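PDB 3EUW: Myo-inositol dehydrogenase from Corynebacterium glutamicum, which probably oxidises myo-inositol at position 2 with NAD+, as an inositol 2-dehydrogenase of the Gfo/Idh/MocA family. Local coordinates for residues 96-101 and 305-310; 141-146 and 248-253; 176-181 and 227-232; 184-189 and 221-226; 190-195 and 317-322. All blocks are in the same frame, centred on the assembly; numbering follows the deposited sequence.

Contact 1: residues 96-101 and 305-310; sequences KPIDLD and PNFEDG
Gly-310 O takes a hydrogen bond from a water whose O lies 2.7 Å away. The same water accepts from Ile-98 N, with its O 2.9 Å from that nitrogen. It is therefore a two-bond bridge between the loop before helix 102-112 and the first turn of helix 307-326. Ile-98 supplies the apolar half of the contact. Its CD1 sits over the face of the Phe-307 ring, 3.7 Å from the centroid and only 13° off the ring normal. This is a CH-pi contact, made almost over the ring centre. CD1 also lies 3.6 Å from Phe-307 O and 4.0 Å from Gly-310 C, so the methyl fits between ring and helix backbone. Phe-307 CG is anti to the backbone N (chi1 -173°), which turns the ring from the helix to meet it.

Ile-98 directly follows Lys-96 and Pro-97, part of the Glu-Lys-Pro signature of this family. The peptide before Pro-97 is cis. The loop belongs to the Rossmann domain, and both apolar residues rest on its neighbouring elements. Ile-98 touches Val-105 and Leu-121, and Phe-307 touches Lys-109 and Val-119.

Each segment also leads into a helix through side-chain bonds. Asn-306 and Asp-309 form a capping box: Asp-309 N is 2.8 Å from Asn-306 OD1, and Asn-306 N is 2.8 Å from Asp-309 OD2. The other oxygen, Asp-309 OD1, makes a salt bridge with Arg-183. On the loop side, Asp-99 OD2 accepts from Asp-101 N at 2.9 Å in an Asx turn, and Asp-101 caps helix 102-112.

Contact 2: residues 141-146 and 248-253; sequences QEIGNL and GMLAAD
This is a buried apolar contact at one edge of the large sheet of the C-terminal domain, where Ile-143 lies against Gly-248 and Leu-250. Ile-143 belongs to the short link between helix 129-139 and strand 146-154. Gly-248 begins strand 248-252, one of the two outermost strands of the sheet within this chain. The CB of Ile-143 is 3.5 Å from Gly-248 O, and its CD1 is 3.7 Å from the same oxygen. Its CG2 lies 3.6 Å from Gly-248 C. The branched side chain thus spreads along the bare peptide of the glycine. From there CG2 goes on to Leu-250 CG, 3.8 Å away, and the two side chains cross at a slant. CG1 of Ile-143 stands between the backbone N and the carbonyl carbon (chi1 57°), a crowded placing that leaves CG2 to serve as the branch meeting the leucine.

The link itself is compact. A Schellman motif ends helix 129-139 with Gln-141 at positive phi. A type I turn then runs from Gln-141 to Gly-144, closed by Gly-144 N to Gln-141 O at 3.0 Å. Gly-144 has a positive phi. Gly-248 has phi 154°, which glycine tolerates because it has no side chain to strike the preceding carbonyl O. Val-138 of helix 129-139 touches both Ile-143 and Leu-250, so the helix flanks the pair. Backbone bonds of Ile-143 with Lys-247 and of Asn-145 with Ser-246 tie the link to the hairpin turn before Gly-248. Residues 249-252 pair antiparallel with a strand of the second subunit, and Glu-142 makes a salt bridge with Lys-262 of that subunit.

Contact 3: residues 176-181 and 227-232; sequences IHDLDM and IVNSRH
Asp-178 and Ile-227 carry most of this contact, and Asn-229 adds a smaller share. Both branches of Ile-227 press on the base of the aspartate from the strand side. CG2 of Ile-227 lies 3.6 Å from Asp-178 CB, and CD1 lies 3.7 Å from that same CB. CD1 also reaches the helix backbone, 3.7 Å from Asp-178 O. Beside it, Leu-179 CD2 meets Ile-227 CD1 at 3.9 Å, the two chains crossing at about a right angle. Asp-178 CG is anti to the carbonyl carbon (chi1 -58°). This carries the carboxylate past the isoleucine, to where Asn-229 comes from the opposite direction. The buried carboxylate has a firm partner on strand 146-154, with Asp-178 OD1 hydrogen-bonded to Ser-153 OG. A weak, long ion pair links OD1 to Arg-125.

Helix 169-185 runs nearly antiparallel to strand 224-230 here, at 162°, with their local axes 9.5 Å apart. The helix lies on one face of the C-terminal sheet. Helix 307-326 packs beside it on Leu-179, while Val-228, on the other face of the strand, touches Gln-148 of the third subunit.

Contact 4: residues 184-189 and 221-226; sequences FFVPNI and KGELIN
Val-186 lays its CG1 methyl over the flat of the Glu-223 carboxylate. The methyl is almost equally far from three atoms: CG1 is 3.8 Å from Glu-223 OE2, 3.9 Å from Glu-223 CD and 4.0 Å from Glu-223 OE1. It therefore rests on the group and does not meet it end-on. CG1 is anti to the backbone N (chi1 -177°), and the glutamate chain bends at chi2 (98°) to lie beneath it. A hydrogen bond limits the turning of the carboxylate: Lys-221 N donates to Glu-223 OE1 at 2.9 Å, on the syn side and 31° out of plane. Glu-223 thus closes over Gly-222 in the turn of the hairpin that joins strands 212-219 and 224-230.

Val-186 is the first residue to leave helix 169-185, and Ile-189 starts the next strand. This bend of the chain folds over the beginning of strand 224-230 in the C-terminal domain. Ile-225 points from that strand toward the bend. Its CD1 meets Ile-189 CD1 tip to tip at 4.0 Å, and lies 4.2 Å from Val-186 CG2. Leu-217 touches both isoleucines from strand 212-219, and Leu-146 of strand 146-154 touches Val-186.

Contact 5: residues 190-195 and 317-322; sequences VEVTAT and ANACLE
Ala-194 and Cys-320 bring strand and helix unusually close: the CB of Ala-194 is only 3.3 Å from Cys-320 O. The local axes of strand 190-195 and helix 317-322 approach to 6.9 Å, and they cross at -52°. The short side chains at the crossing account for this. The CB atoms of Ala-194 and Cys-320 are 4.0 Å apart. Val-192, two residues earlier on the same face of the strand, lies against the helix at Ala-319 and Cys-320. Its CB lies 3.9 Å from Ala-319 CB. Its CG1, anti to the backbone N (chi1 174°), reaches the next residue, 3.7 Å from Cys-320 N and 3.8 Å from Cys-320 SG.

One turn further along helix 307-326, Ser-323 OG is hydrogen-bonded to Ala-194 N. At the start of the strand, Val-190 and Glu-191 both face Arg-218 in a classic beta bulge. Val-215 of strand 212-219 touches both Ala-194 and Cys-320, and Leu-217 touches Val-192. The opposite face of the strand carries Thr-193, which packs on Thr-193 of the third subunit. Between the two segments the contact is van der Waals packing of small side chains, with the Ser-323 bond to Ala-194 N adding a polar tie just beyond.

From the N terminus, contact 1 opens first, at the Rossmann loop 96-101, and closes at 305-310 on helix 307-326. Its long loop encloses contacts 2, 3 and 4. Contact 2, from 141-146 to 248-253, encloses contacts 3 and 4, and contact 3 in turn encloses contact 4. Contacts 3 and 4 both join helix 169-185 to strand 224-230, at successive places. Contact 5 starts on strand 189-197 and ends beyond contact 1, so it crosses all the others. Helix 307-326 serves contacts 1 and 5, linking the Rossmann domain to the C-terminal sheet. Leu-179 of contact 3 touches Ala-317 and Cys-320 of contact 5. Leu-146 joins contacts 2 and 4.

Contact 1: residues 96-101 and 305-310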
# COMPACT_ATOMS: atom_id res chain seq x y z
N LYS A 96 -13.75 29.15 10.63
CA LYS A 96 -12.75 29.57 11.61
C LYS A 96 -11.99 30.80 11.07
O LYS A 96 -11.88 30.98 9.86
CB LYS A 96 -11.81 28.39 11.89
CG LYS A 96 -10.32 28.63 11.69
CD LYS A 96 -9.89 28.67 10.23
CE LYS A 96 -8.38 28.81 10.15
NZ LYS A 96 -7.87 29.37 8.88
N PRO A 97 -11.53 31.69 11.96
CA PRO A 97 -11.65 31.66 13.41
C PRO A 97 -12.76 32.64 13.81
O PRO A 97 -13.36 33.27 12.95
CB PRO A 97 -10.29 32.15 13.86
CG PRO A 97 -10.07 33.29 12.88
CD PRO A 97 -10.58 32.75 11.54
N ILE A 98 -13.03 32.76 15.10
CA ILE A 98 -14.05 33.69 15.55
C ILE A 98 -13.49 35.06 15.21
O ILE A 98 -14.20 35.95 14.73
CB ILE A 98 -14.29 33.59 17.07
CG1 ILE A 98 -14.88 32.21 17.40
CG2 ILE A 98 -15.21 34.70 17.52
CD1 ILE A 98 -15.01 31.94 18.88
N ASP A 99 -12.19 35.20 15.44
CA ASP A 99 -11.43 36.41 15.15
C ASP A 99 -9.97 36.06 15.40
O ASP A 99 -9.67 35.06 16.05
CB ASP A 99 -11.86 37.55 16.09
CG ASP A 99 -11.41 38.92 15.59
OD1 ASP A 99 -12.09 39.48 14.70
OD2 ASP A 99 -10.38 39.43 16.08
N LEU A 100 -9.06 36.87 14.88
CA LEU A 100 -7.63 36.61 15.08
C LEU A 100 -7.16 37.18 16.40
O LEU A 100 -6.13 36.75 16.94
CB LEU A 100 -6.80 37.22 13.96
CG LEU A 100 -7.04 36.59 12.59
CD1 LEU A 100 -6.29 37.37 11.53
CD2 LEU A 100 -6.58 35.13 12.63
N ASP A 101 -7.92 38.15 16.91
CA ASP A 101 -7.60 38.83 18.17
C ASP A 101 -8.36 38.21 19.33
O ASP A 101 -9.57 38.38 19.45
CB ASP A 101 -7.97 40.31 18.06
CG ASP A 101 -7.45 41.14 19.22
OD1 ASP A 101 -7.32 40.60 20.35
OD2 ASP A 101 -7.18 42.33 19.01
N PRO A 305 -18.35 21.26 16.47
CA PRO A 305 -17.60 22.13 17.39
C PRO A 305 -18.42 23.35 17.82
O PRO A 305 -19.21 23.88 17.03
CB PRO A 305 -16.39 22.56 16.55
CG PRO A 305 -16.22 21.43 15.58
CD PRO A 305 -17.65 21.15 15.18
N ASN A 306 -18.21 23.79 19.05
CA ASN A 306 -18.93 24.94 19.58
C ASN A 306 -18.06 26.21 19.64
O ASN A 306 -16.88 26.21 19.29
CB ASN A 306 -19.49 24.65 20.98
CG ASN A 306 -18.40 24.35 21.99
OD1 ASN A 306 -17.36 25.02 22.04
ND2 ASN A 306 -18.65 23.36 22.84
N PHE A 307 -18.68 27.28 20.12
CA PHE A 307 -18.01 28.56 20.26
C PHE A 307 -16.72 28.40 21.06
O PHE A 307 -15.67 28.90 20.68
CB PHE A 307 -18.94 29.55 20.98
CG PHE A 307 -18.41 30.95 21.04
CD1 PHE A 307 -18.69 31.85 20.02
CD2 PHE A 307 -17.65 31.38 22.12
CE1 PHE A 307 -18.22 33.17 20.07
CE2 PHE A 307 -17.17 32.69 22.18
CZ PHE A 307 -17.46 33.58 21.16
N GLU A 308 -16.82 27.67 22.17
CA GLU A 308 -15.69 27.44 23.06
C GLU A 308 -14.51 26.76 22.35
O GLU A 308 -13.36 27.06 22.63
CB GLU A 308 -16.13 26.59 24.26
CG GLU A 308 -15.28 26.78 25.49
CD GLU A 308 -15.17 28.24 25.89
OE1 GLU A 308 -16.20 28.94 25.96
OE2 GLU A 308 -14.03 28.69 26.12
N ASP A 309 -14.80 25.84 21.44
CA ASP A 309 -13.73 25.17 20.71
C ASP A 309 -13.00 26.20 19.86
O ASP A 309 -11.80 26.07 19.60
CB ASP A 309 -14.28 24.06 19.81
CG ASP A 309 -14.92 22.93 20.60
OD1 ASP A 309 -14.30 22.45 21.57
OD2 ASP A 309 -16.04 22.52 20.23
N GLY A 310 -13.72 27.23 19.43
CA GLY A 310 -13.12 28.28 18.63
C GLY A 310 -12.22 29.17 19.47
O GLY A 310 -11.18 29.63 19.01
O HOH W 1 -11.34 31.50 17.10

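Contact 2: residues 141-146 and 248-253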
# COMPACT_ATOMS: atom_id res chain seq x y z
N GLN A 141 -12.25 2.44 22.44
CA GLN A 141 -11.17 1.61 22.99
C GLN A 141 -10.50 0.63 22.02
O GLN A 141 -9.73 -0.22 22.45
CB GLN A 141 -11.69 0.81 24.20
CG GLN A 141 -12.22 1.66 25.34
CD GLN A 141 -11.13 2.50 25.99
OE1 GLN A 141 -10.07 1.98 26.35
NE2 GLN A 141 -11.40 3.79 26.15
N GLU A 142 -10.77 0.75 20.73
CA GLU A 142 -10.18 -0.17 19.77
C GLU A 142 -8.66 -0.30 19.86
O GLU A 142 -8.12 -1.36 19.57
CB GLU A 142 -10.59 0.19 18.34
CG GLU A 142 -10.44 -0.98 17.38
CD GLU A 142 -11.08 -0.75 16.03
OE1 GLU A 142 -12.06 0.02 15.95
OE2 GLU A 142 -10.62 -1.36 15.04
N ILE A 143 -7.97 0.76 20.26
CA ILE A 143 -6.52 0.67 20.38
C ILE A 143 -6.02 0.99 21.79
O ILE A 143 -4.85 1.34 21.97
CB ILE A 143 -5.78 1.61 19.40
CG1 ILE A 143 -6.23 3.06 19.62
CG2 ILE A 143 -6.01 1.16 17.98
CD1 ILE A 143 -5.35 4.07 18.93
N GLY A 144 -6.91 0.86 22.77
CA GLY A 144 -6.55 1.12 24.16
C GLY A 144 -6.49 2.60 24.49
O GLY A 144 -7.16 3.41 23.85
N ASN A 145 -5.69 2.95 25.49
CA ASN A 145 -5.55 4.34 25.89
C ASN A 145 -4.70 5.08 24.86
O ASN A 145 -3.63 4.61 24.47
CB ASN A 145 -4.87 4.45 27.25
CG ASN A 145 -5.38 3.44 28.25
OD1 ASN A 145 -6.58 3.34 28.50
ND2 ASN A 145 -4.47 2.67 28.84
N LEU A 146 -5.20 6.23 24.41
CA LEU A 146 -4.49 7.06 23.45
C LEU A 146 -3.24 7.63 24.13
O LEU A 146 -3.32 8.23 25.21
CB LEU A 146 -5.41 8.20 22.99
CG LEU A 146 -4.84 9.22 22.00
CD1 LEU A 146 -4.41 8.50 20.73
CD2 LEU A 146 -5.89 10.28 21.70
N GLY A 248 -2.51 -0.54 20.00
CA GLY A 248 -2.45 -0.45 18.55
C GLY A 248 -2.39 0.96 18.02
O GLY A 248 -2.31 1.92 18.78
N MSE A 249 -2.40 1.08 16.70
CA MSE A 249 -2.38 2.38 16.06
C MSE A 249 -3.39 2.45 14.95
O MSE A 249 -3.66 1.45 14.28
CB MSE A 249 -0.99 2.68 15.46
CG MSE A 249 -1.03 3.72 14.30
SE MSE A 249 0.74 4.08 13.67
CE MSE A 249 1.15 2.44 12.67
N LEU A 250 -3.94 3.63 14.76
CA LEU A 250 -4.91 3.90 13.71
C LEU A 250 -4.34 5.09 12.97
O LEU A 250 -4.04 6.11 13.57
CB LEU A 250 -6.27 4.25 14.31
CG LEU A 250 -7.05 3.07 14.89
CD1 LEU A 250 -8.27 3.56 15.63
CD2 LEU A 250 -7.46 2.11 13.76
N ALA A 251 -4.17 4.96 11.66
CA ALA A 251 -3.63 6.06 10.89
C ALA A 251 -4.45 6.23 9.63
O ALA A 251 -5.03 5.26 9.13
CB ALA A 251 -2.16 5.79 10.54
N ALA A 252 -4.51 7.46 9.13
CA ALA A 252 -5.25 7.79 7.93
C ALA A 252 -4.28 8.24 6.85
O ALA A 252 -3.44 9.11 7.08
CB ALA A 252 -6.28 8.89 8.20
N ASP A 253 -4.40 7.64 5.67
CA ASP A 253 -3.56 7.97 4.54
C ASP A 253 -4.17 9.16 3.83
O ASP A 253 -5.27 9.62 4.18
CB ASP A 253 -3.51 6.82 3.52
CG ASP A 253 -2.80 5.59 4.04
OD1 ASP A 253 -1.68 5.72 4.60
OD2 ASP A 253 -3.35 4.47 3.88

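Contact 3: residues 176-181 and 227-232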
# COMPACT_ATOMS: atom_id res chain seq x y z
N ILE A 176 -3.96 26.14 13.52
CA ILE A 176 -5.21 26.18 14.27
C ILE A 176 -6.12 24.99 13.95
O ILE A 176 -6.76 24.44 14.84
CB ILE A 176 -5.97 27.53 14.03
CG1 ILE A 176 -7.05 27.74 15.10
CG2 ILE A 176 -6.62 27.54 12.66
CD1 ILE A 176 -7.68 29.13 15.08
N HIS A 177 -6.17 24.57 12.68
CA HIS A 177 -7.00 23.42 12.34
C HIS A 177 -6.46 22.15 13.03
O HIS A 177 -7.22 21.31 13.52
CB HIS A 177 -7.06 23.20 10.83
CG HIS A 177 -8.11 24.00 10.13
ND1 HIS A 177 -7.82 25.11 9.36
CD2 HIS A 177 -9.45 23.84 10.05
CE1 HIS A 177 -8.93 25.58 8.82
NE2 HIS A 177 -9.93 24.83 9.23
N ASP A 178 -5.14 22.01 13.06
CA ASP A 178 -4.52 20.85 13.69
C ASP A 178 -4.67 20.90 15.21
O ASP A 178 -4.76 19.87 15.88
CB ASP A 178 -3.04 20.79 13.34
CG ASP A 178 -2.80 20.72 11.84
OD1 ASP A 178 -3.32 19.80 11.18
OD2 ASP A 178 -2.07 21.58 11.32
N LEU A 179 -4.68 22.11 15.76
CA LEU A 179 -4.83 22.28 17.20
C LEU A 179 -6.24 21.86 17.61
O LEU A 179 -6.43 21.29 18.69
CB LEU A 179 -4.58 23.73 17.59
CG LEU A 179 -3.10 24.11 17.40
CD1 LEU A 179 -2.95 25.61 17.52
CD2 LEU A 179 -2.23 23.36 18.45
N ASP A 180 -7.22 22.13 16.76
CA ASP A 180 -8.58 21.74 17.08
C ASP A 180 -8.72 20.22 16.94
O ASP A 180 -9.39 19.58 17.75
CB ASP A 180 -9.60 22.42 16.15
CG ASP A 180 -11.02 21.93 16.42
OD1 ASP A 180 -11.59 22.33 17.45
OD2 ASP A 180 -11.55 21.14 15.61
N MSE A 181 -8.10 19.66 15.91
CA MSE A 181 -8.17 18.22 15.69
C MSE A 181 -7.58 17.55 16.93
O MSE A 181 -8.08 16.52 17.41
CB MSE A 181 -7.38 17.86 14.44
CG MSE A 181 -7.16 16.37 14.22
SE MSE A 181 -8.88 15.58 13.79
CE MSE A 181 -9.39 16.50 12.16
N ILE A 227 2.41 17.90 16.15
CA ILE A 227 1.94 18.45 14.89
C ILE A 227 3.07 18.99 14.03
O ILE A 227 3.91 19.77 14.50
CB ILE A 227 0.94 19.61 15.15
CG1 ILE A 227 -0.23 19.09 16.00
CG2 ILE A 227 0.43 20.17 13.83
CD1 ILE A 227 -1.17 20.19 16.48
N VAL A 228 3.08 18.56 12.76
CA VAL A 228 4.08 18.99 11.79
C VAL A 228 3.40 19.75 10.63
O VAL A 228 2.49 19.24 9.97
CB VAL A 228 4.86 17.78 11.20
CG1 VAL A 228 5.89 18.27 10.17
CG2 VAL A 228 5.57 17.00 12.33
N ASN A 229 3.84 20.99 10.41
CA ASN A 229 3.29 21.82 9.35
C ASN A 229 4.37 22.33 8.39
O ASN A 229 5.54 22.50 8.78
CB ASN A 229 2.60 23.06 9.93
CG ASN A 229 1.26 22.78 10.57
OD1 ASN A 229 0.64 21.72 10.40
ND2 ASN A 229 0.79 23.77 11.32
N SER A 230 3.98 22.56 7.14
CA SER A 230 4.86 23.14 6.14
C SER A 230 3.98 23.91 5.20
O SER A 230 2.86 23.50 4.93
CB SER A 230 5.63 22.11 5.33
OG SER A 230 6.35 22.81 4.33
N ARG A 231 4.49 25.03 4.70
CA ARG A 231 3.73 25.86 3.80
C ARG A 231 3.79 25.50 2.31
O ARG A 231 3.24 26.22 1.48
CB ARG A 231 4.11 27.33 4.04
CG ARG A 231 3.41 27.97 5.25
CD ARG A 231 1.89 28.02 5.06
NE ARG A 231 1.25 28.99 5.94
CZ ARG A 231 -0.06 29.14 6.09
NH1 ARG A 231 -0.91 28.39 5.41
NH2 ARG A 231 -0.54 30.05 6.94
N HIS A 232 4.49 24.42 1.97
CA HIS A 232 4.51 23.94 0.59
C HIS A 232 4.64 22.42 0.57
O HIS A 232 5.06 21.82 1.56
CB HIS A 232 5.59 24.61 -0.28
CG HIS A 232 7.00 24.24 0.06
ND1 HIS A 232 8.08 24.74 -0.63
CD2 HIS A 232 7.51 23.42 1.01
CE1 HIS A 232 9.20 24.23 -0.13
NE2 HIS A 232 8.88 23.43 0.87

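Contact 4: residues 184-189 and 221-226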
# COMPACT_ATOMS: atom_id res chain seq x y z
N PHE A 184 -10.03 17.44 19.61
CA PHE A 184 -11.09 16.52 19.24
C PHE A 184 -10.76 15.18 19.88
O PHE A 184 -11.65 14.44 20.31
CB PHE A 184 -11.15 16.39 17.71
CG PHE A 184 -12.28 15.54 17.19
CD1 PHE A 184 -13.44 15.34 17.94
CD2 PHE A 184 -12.22 15.01 15.90
CE1 PHE A 184 -14.52 14.64 17.40
CE2 PHE A 184 -13.31 14.31 15.36
CZ PHE A 184 -14.46 14.12 16.11
N PHE A 185 -9.46 14.89 19.97
CA PHE A 185 -8.98 13.64 20.55
C PHE A 185 -8.67 13.77 22.03
O PHE A 185 -9.00 12.88 22.81
CB PHE A 185 -7.71 13.16 19.81
CG PHE A 185 -8.00 12.39 18.55
CD1 PHE A 185 -8.10 11.00 18.56
CD2 PHE A 185 -8.23 13.06 17.35
CE1 PHE A 185 -8.42 10.30 17.39
CE2 PHE A 185 -8.55 12.36 16.18
CZ PHE A 185 -8.64 10.98 16.21
N VAL A 186 -8.02 14.87 22.41
CA VAL A 186 -7.64 15.12 23.80
C VAL A 186 -8.06 16.54 24.14
O VAL A 186 -7.29 17.49 23.97
CB VAL A 186 -6.11 14.98 23.97
CG1 VAL A 186 -5.73 15.16 25.43
CG2 VAL A 186 -5.65 13.62 23.45
N PRO A 187 -9.29 16.71 24.64
CA PRO A 187 -9.89 17.99 25.02
C PRO A 187 -9.06 18.82 25.98
O PRO A 187 -8.98 20.04 25.86
CB PRO A 187 -11.23 17.59 25.65
CG PRO A 187 -11.53 16.27 25.02
CD PRO A 187 -10.20 15.60 24.98
N ASN A 188 -8.45 18.15 26.95
CA ASN A 188 -7.67 18.82 27.98
C ASN A 188 -6.17 18.91 27.73
O ASN A 188 -5.42 17.98 28.05
CB ASN A 188 -7.95 18.14 29.31
CG ASN A 188 -9.44 17.95 29.55
OD1 ASN A 188 -9.86 16.99 30.21
ND2 ASN A 188 -10.25 18.87 29.02
N ILE A 189 -5.73 20.04 27.19
CA ILE A 189 -4.32 20.28 26.92
C ILE A 189 -3.79 21.16 28.05
O ILE A 189 -4.42 22.16 28.41
CB ILE A 189 -4.13 21.00 25.57
CG1 ILE A 189 -4.79 20.20 24.44
CG2 ILE A 189 -2.65 21.24 25.31
CD1 ILE A 189 -4.22 18.81 24.22
N LYS A 221 -3.33 13.75 30.77
CA LYS A 221 -2.97 12.42 31.24
C LYS A 221 -1.63 11.92 30.67
O LYS A 221 -1.36 10.73 30.67
CB LYS A 221 -4.07 11.42 30.90
CG LYS A 221 -5.41 11.72 31.57
CD LYS A 221 -6.48 10.70 31.20
CE LYS A 221 -7.80 11.05 31.88
NZ LYS A 221 -8.85 9.99 31.70
N GLY A 222 -0.79 12.84 30.21
CA GLY A 222 0.49 12.44 29.66
C GLY A 222 0.47 12.17 28.16
O GLY A 222 1.47 11.73 27.60
N GLU A 223 -0.66 12.42 27.50
CA GLU A 223 -0.72 12.21 26.06
C GLU A 223 0.18 13.24 25.40
O GLU A 223 0.31 14.37 25.88
CB GLU A 223 -2.15 12.39 25.54
CG GLU A 223 -3.19 11.54 26.23
CD GLU A 223 -3.94 12.30 27.30
OE1 GLU A 223 -3.32 13.17 27.97
OE2 GLU A 223 -5.14 12.03 27.49
N LEU A 224 0.81 12.84 24.30
CA LEU A 224 1.68 13.75 23.55
C LEU A 224 1.10 13.92 22.16
O LEU A 224 0.96 12.94 21.41
CB LEU A 224 3.11 13.21 23.45
CG LEU A 224 3.87 13.15 24.79
CD1 LEU A 224 5.26 12.57 24.58
CD2 LEU A 224 3.95 14.56 25.41
N ILE A 225 0.75 15.15 21.81
CA ILE A 225 0.21 15.44 20.50
C ILE A 225 1.32 16.16 19.74
O ILE A 225 1.81 17.21 20.18
CB ILE A 225 -1.03 16.34 20.57
CG1 ILE A 225 -2.16 15.65 21.35
CG2 ILE A 225 -1.52 16.64 19.17
CD1 ILE A 225 -2.01 15.71 22.84
N ASN A 226 1.73 15.60 18.61
CA ASN A 226 2.81 16.18 17.81
C ASN A 226 2.31 16.60 16.43
O ASN A 226 1.84 15.78 15.64
CB ASN A 226 3.94 15.14 17.71
CG ASN A 226 5.17 15.68 17.03
OD1 ASN A 226 5.76 16.67 17.45
ND2 ASN A 226 5.58 15.01 15.97

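Contact 5: residues 190-195 and 317-322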
# COMPACT_ATOMS: atom_id res chain seq x y z
N VAL A 190 -2.64 20.81 28.60
CA VAL A 190 -2.08 21.60 29.68
C VAL A 190 -0.83 22.39 29.31
O VAL A 190 -0.64 23.50 29.81
CB VAL A 190 -1.78 20.71 30.92
CG1 VAL A 190 -3.06 20.12 31.45
CG2 VAL A 190 -0.81 19.60 30.56
N GLU A 191 0.00 21.85 28.42
CA GLU A 191 1.23 22.54 28.01
C GLU A 191 1.38 22.63 26.49
O GLU A 191 0.89 21.77 25.75
CB GLU A 191 2.47 21.85 28.59
CG GLU A 191 2.46 21.72 30.12
CD GLU A 191 3.79 21.26 30.68
OE1 GLU A 191 4.50 20.48 30.01
OE2 GLU A 191 4.13 21.68 31.81
N VAL A 192 2.08 23.67 26.05
CA VAL A 192 2.29 23.89 24.63
C VAL A 192 3.74 24.22 24.30
O VAL A 192 4.34 25.11 24.89
CB VAL A 192 1.40 25.03 24.13
CG1 VAL A 192 1.72 25.36 22.68
CG2 VAL A 192 -0.07 24.63 24.25
N THR A 193 4.29 23.48 23.34
CA THR A 193 5.66 23.70 22.90
C THR A 193 5.66 23.84 21.38
O THR A 193 5.04 23.04 20.69
CB THR A 193 6.57 22.54 23.31
OG1 THR A 193 6.39 22.28 24.70
CG2 THR A 193 8.03 22.88 23.07
N ALA A 194 6.33 24.86 20.86
CA ALA A 194 6.35 25.06 19.41
C ALA A 194 7.69 25.56 18.92
O ALA A 194 8.36 26.34 19.60
CB ALA A 194 5.24 26.04 18.99
N THR A 195 8.06 25.13 17.72
CA THR A 195 9.31 25.52 17.09
C THR A 195 9.03 25.98 15.66
O THR A 195 8.41 25.26 14.88
CB THR A 195 10.27 24.32 17.05
OG1 THR A 195 10.39 23.77 18.37
CG2 THR A 195 11.63 24.74 16.55
N ALA A 317 -3.22 28.39 19.60
CA ALA A 317 -2.39 28.96 18.55
C ALA A 317 -1.55 30.10 19.14
O ALA A 317 -0.37 30.24 18.82
CB ALA A 317 -3.25 29.46 17.39
N ASN A 318 -2.15 30.92 20.00
CA ASN A 318 -1.39 32.02 20.60
C ASN A 318 -0.29 31.45 21.50
O ASN A 318 0.83 31.97 21.53
CB ASN A 318 -2.30 32.96 21.41
CG ASN A 318 -3.20 33.80 20.51
OD1 ASN A 318 -2.88 34.02 19.35
ND2 ASN A 318 -4.31 34.29 21.06
N ALA A 319 -0.59 30.36 22.21
CA ALA A 319 0.40 29.75 23.07
C ALA A 319 1.55 29.23 22.21
O ALA A 319 2.72 29.32 22.61
CB ALA A 319 -0.21 28.62 23.89
N CYS A 320 1.22 28.69 21.03
CA CYS A 320 2.23 28.17 20.11
C CYS A 320 3.18 29.26 19.67
O CYS A 320 4.40 29.10 19.77
CB CYS A 320 1.59 27.57 18.85
SG CYS A 320 0.83 25.95 19.04
N LEU A 321 2.63 30.37 19.19
CA LEU A 321 3.42 31.50 18.74
C LEU A 321 4.35 31.99 19.84
O LEU A 321 5.52 32.25 19.61
CB LEU A 321 2.52 32.66 18.29
CG LEU A 321 3.23 33.94 17.81
CD1 LEU A 321 4.09 33.62 16.60
CD2 LEU A 321 2.21 35.00 17.44
N GLU A 322 3.81 32.11 21.05
CA GLU A 322 4.60 32.58 22.18
C GLU A 322 5.74 31.61 22.50
O GLU A 322 6.86 32.03 22.79
CB GLU A 322 3.71 32.75 23.40
CG GLU A 322 3.98 34.02 24.18
CD GLU A 322 4.88 33.78 25.36
OE1 GLU A 322 4.63 32.80 26.08
OE2 GLU A 322 5.82 34.56 25.57